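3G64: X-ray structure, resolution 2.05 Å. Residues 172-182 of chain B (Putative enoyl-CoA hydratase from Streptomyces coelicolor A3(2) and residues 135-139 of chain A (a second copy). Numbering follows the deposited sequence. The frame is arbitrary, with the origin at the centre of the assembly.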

# COMPACT_ATOMS: atom_id res chain seq x y z
N LEU B 172 -3.43 -4.51 2.78
CA LEU B 172 -4.16 -5.74 2.41
C LEU B 172 -4.77 -6.55 3.59
O LEU B 172 -5.83 -7.17 3.42
CB LEU B 172 -3.23 -6.64 1.58
CG LEU B 172 -3.78 -8.00 1.19
CD1 LEU B 172 -5.00 -7.82 0.22
CD2 LEU B 172 -2.63 -8.82 0.54
N GLY B 173 -4.10 -6.58 4.75
CA GLY B 173 -4.57 -7.37 5.91
C GLY B 173 -5.88 -6.78 6.43
O GLY B 173 -6.93 -7.46 6.51
N HIS B 174 -5.86 -5.48 6.72
CA HIS B 174 -7.11 -4.78 7.12
C HIS B 174 -8.22 -4.83 6.04
O HIS B 174 -9.40 -5.04 6.36
CB HIS B 174 -6.82 -3.32 7.50
CG HIS B 174 -5.99 -3.17 8.75
ND1 HIS B 174 -6.17 -3.96 9.87
CD2 HIS B 174 -4.98 -2.31 9.05
CE1 HIS B 174 -5.31 -3.59 10.81
NE2 HIS B 174 -4.58 -2.60 10.34
N ALA B 175 -7.85 -4.65 4.77
CA ALA B 175 -8.85 -4.66 3.70
C ALA B 175 -9.54 -6.02 3.60
O ALA B 175 -10.76 -6.10 3.40
CB ALA B 175 -8.19 -4.28 2.32
N THR B 176 -8.77 -7.10 3.74
CA THR B 176 -9.35 -8.44 3.64
C THR B 176 -10.38 -8.64 4.76
O THR B 176 -11.51 -9.07 4.50
CB THR B 176 -8.27 -9.52 3.73
OG1 THR B 176 -7.38 -9.37 2.61
CG2 THR B 176 -8.89 -10.89 3.68
N ARG B 177 -9.99 -8.30 5.98
CA ARG B 177 -10.88 -8.35 7.15
C ARG B 177 -12.18 -7.53 6.94
O ARG B 177 -13.31 -8.05 7.03
CB ARG B 177 -10.10 -7.87 8.39
CG ARG B 177 -10.87 -7.79 9.71
CD ARG B 177 -9.92 -7.54 10.89
NE ARG B 177 -9.18 -6.28 10.81
CZ ARG B 177 -9.67 -5.09 11.19
NH1 ARG B 177 -10.92 -5.00 11.66
NH2 ARG B 177 -8.95 -3.98 11.07
N LEU B 178 -12.02 -6.24 6.61
CA LEU B 178 -13.15 -5.35 6.40
C LEU B 178 -14.10 -5.84 5.29
O LEU B 178 -15.32 -5.85 5.47
CB LEU B 178 -12.65 -3.92 6.06
CG LEU B 178 -12.49 -2.93 7.24
CD1 LEU B 178 -11.72 -3.56 8.39
CD2 LEU B 178 -11.83 -1.64 6.82
N LEU B 179 -13.55 -6.27 4.16
CA LEU B 179 -14.39 -6.56 3.00
C LEU B 179 -14.97 -7.95 3.12
O LEU B 179 -16.03 -8.24 2.61
CB LEU B 179 -13.61 -6.44 1.67
CG LEU B 179 -13.22 -5.03 1.23
CD1 LEU B 179 -12.44 -5.05 -0.07
CD2 LEU B 179 -14.44 -4.19 1.07
N MSE B 180 -14.26 -8.85 3.78
CA MSE B 180 -14.82 -10.19 3.88
C MSE B 180 -15.87 -10.43 4.95
O MSE B 180 -16.85 -11.15 4.69
CB MSE B 180 -13.78 -11.26 3.92
CG MSE B 180 -13.99 -12.10 2.71
SE MSE B 180 -13.22 -13.78 3.00
CE MSE B 180 -11.46 -13.24 2.36
N LEU B 181 -15.65 -9.87 6.13
CA LEU B 181 -16.61 -10.03 7.23
C LEU B 181 -17.67 -8.93 7.25
O LEU B 181 -18.77 -9.12 7.81
CB LEU B 181 -15.88 -10.07 8.58
CG LEU B 181 -14.85 -11.21 8.70
CD1 LEU B 181 -14.07 -11.10 10.01
CD2 LEU B 181 -15.55 -12.55 8.59
N GLY B 182 -17.34 -7.79 6.66
CA GLY B 182 -18.21 -6.62 6.67
C GLY B 182 -18.59 -6.07 8.04
O GLY B 182 -19.66 -5.50 8.17
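Chain A 135-139: ADFRV

How does the chain A segment lie on the helix? Residues 172-181 of chain B are helical, while chain A leaves a helix at Ala135(A) and becomes extended from Phe137(A) to Val139(A). The strand runs almost perpendicular to the helix, at a signed crossing angle of -96°, with the axes 9.3 Å apart at closest approach. The nearest CA atoms are those of Thr176(B) and Asp136(A), 6.4 Å apart.

Where does Phe137(A), which covers the most surface, settle? Its CA-to-CB bond points sideways, but the m rotamer brings the ring nearer the helix. Phe137(A) CE1 lies 3.9 Å from Arg177(B) CA and 4.0 Å from Leu181(B) CD1, while Met180(B) CB meets the ring edge, 4.1 Å from Phe137(A) CZ. The selenium of this selenomethionine also lies at the edge, with SE 5.5 Å from the Phe137(A) ring centroid.

What joins Asp136(A) to Thr176(B)? The methyl CG2 of Thr176(B) packs 3.5 Å from Asp136(A) O, and one water donates to both Asp136(A) OD1 (2.8 Å) and Thr176(B) OG1 (2.9 Å). A second water donates to Asp136(A) O and Gly173(B) O, so water bridges the chains where no direct hydrogen bond does.

How does Arg138(A) approach? Its guanidinium edge meets the helix at Gly173(B), with NH1 of Arg138(A) 3.6 Å from Gly173(B) CA; a CB there would be tight against NH1.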

# COMPACT_ATOMS: atom_id res chain seq x y z
N ALA A 135 -1.72 -15.75 4.28
CA ALA A 135 -3.07 -16.07 4.74
C ALA A 135 -3.97 -14.86 4.63
O ALA A 135 -3.51 -13.70 4.67
CB ALA A 135 -3.02 -16.57 6.24
N ASP A 136 -5.26 -15.10 4.46
CA ASP A 136 -6.21 -14.01 4.44
C ASP A 136 -6.37 -13.40 5.82
O ASP A 136 -6.55 -12.16 5.95
CB ASP A 136 -7.54 -14.53 3.88
CG ASP A 136 -7.35 -15.15 2.50
OD1 ASP A 136 -7.10 -14.38 1.55
OD2 ASP A 136 -7.37 -16.40 2.38
N PHE A 137 -6.29 -14.25 6.86
CA PHE A 137 -6.45 -13.81 8.25
C PHE A 137 -5.30 -14.33 9.10
O PHE A 137 -4.89 -15.49 8.95
CB PHE A 137 -7.79 -14.27 8.87
CG PHE A 137 -9.02 -13.75 8.17
CD1 PHE A 137 -9.68 -12.62 8.65
CD2 PHE A 137 -9.52 -14.40 7.06
CE1 PHE A 137 -10.82 -12.15 8.01
CE2 PHE A 137 -10.67 -13.92 6.39
CZ PHE A 137 -11.32 -12.80 6.87
N ARG A 138 -4.79 -13.47 9.99
CA ARG A 138 -3.83 -13.87 11.02
C ARG A 138 -4.47 -13.66 12.41
O ARG A 138 -4.67 -12.53 12.88
CB ARG A 138 -2.51 -13.09 10.90
CG ARG A 138 -1.60 -13.54 9.70
CD ARG A 138 -0.68 -12.42 9.20
NE ARG A 138 -1.50 -11.34 8.66
CZ ARG A 138 -2.14 -11.40 7.49
NH1 ARG A 138 -2.91 -10.39 7.11
NH2 ARG A 138 -2.01 -12.45 6.69
N VAL A 139 -4.80 -14.77 13.05
CA VAL A 139 -5.38 -14.78 14.40
C VAL A 139 -4.27 -15.16 15.37
O VAL A 139 -3.77 -16.28 15.35
CB VAL A 139 -6.56 -15.76 14.45
CG1 VAL A 139 -7.11 -15.92 15.85
CG2 VAL A 139 -7.67 -15.30 13.45
O HOH W 1 -7.03 -9.89 7.65
O HOH W 2 -7.32 -11.70 0.82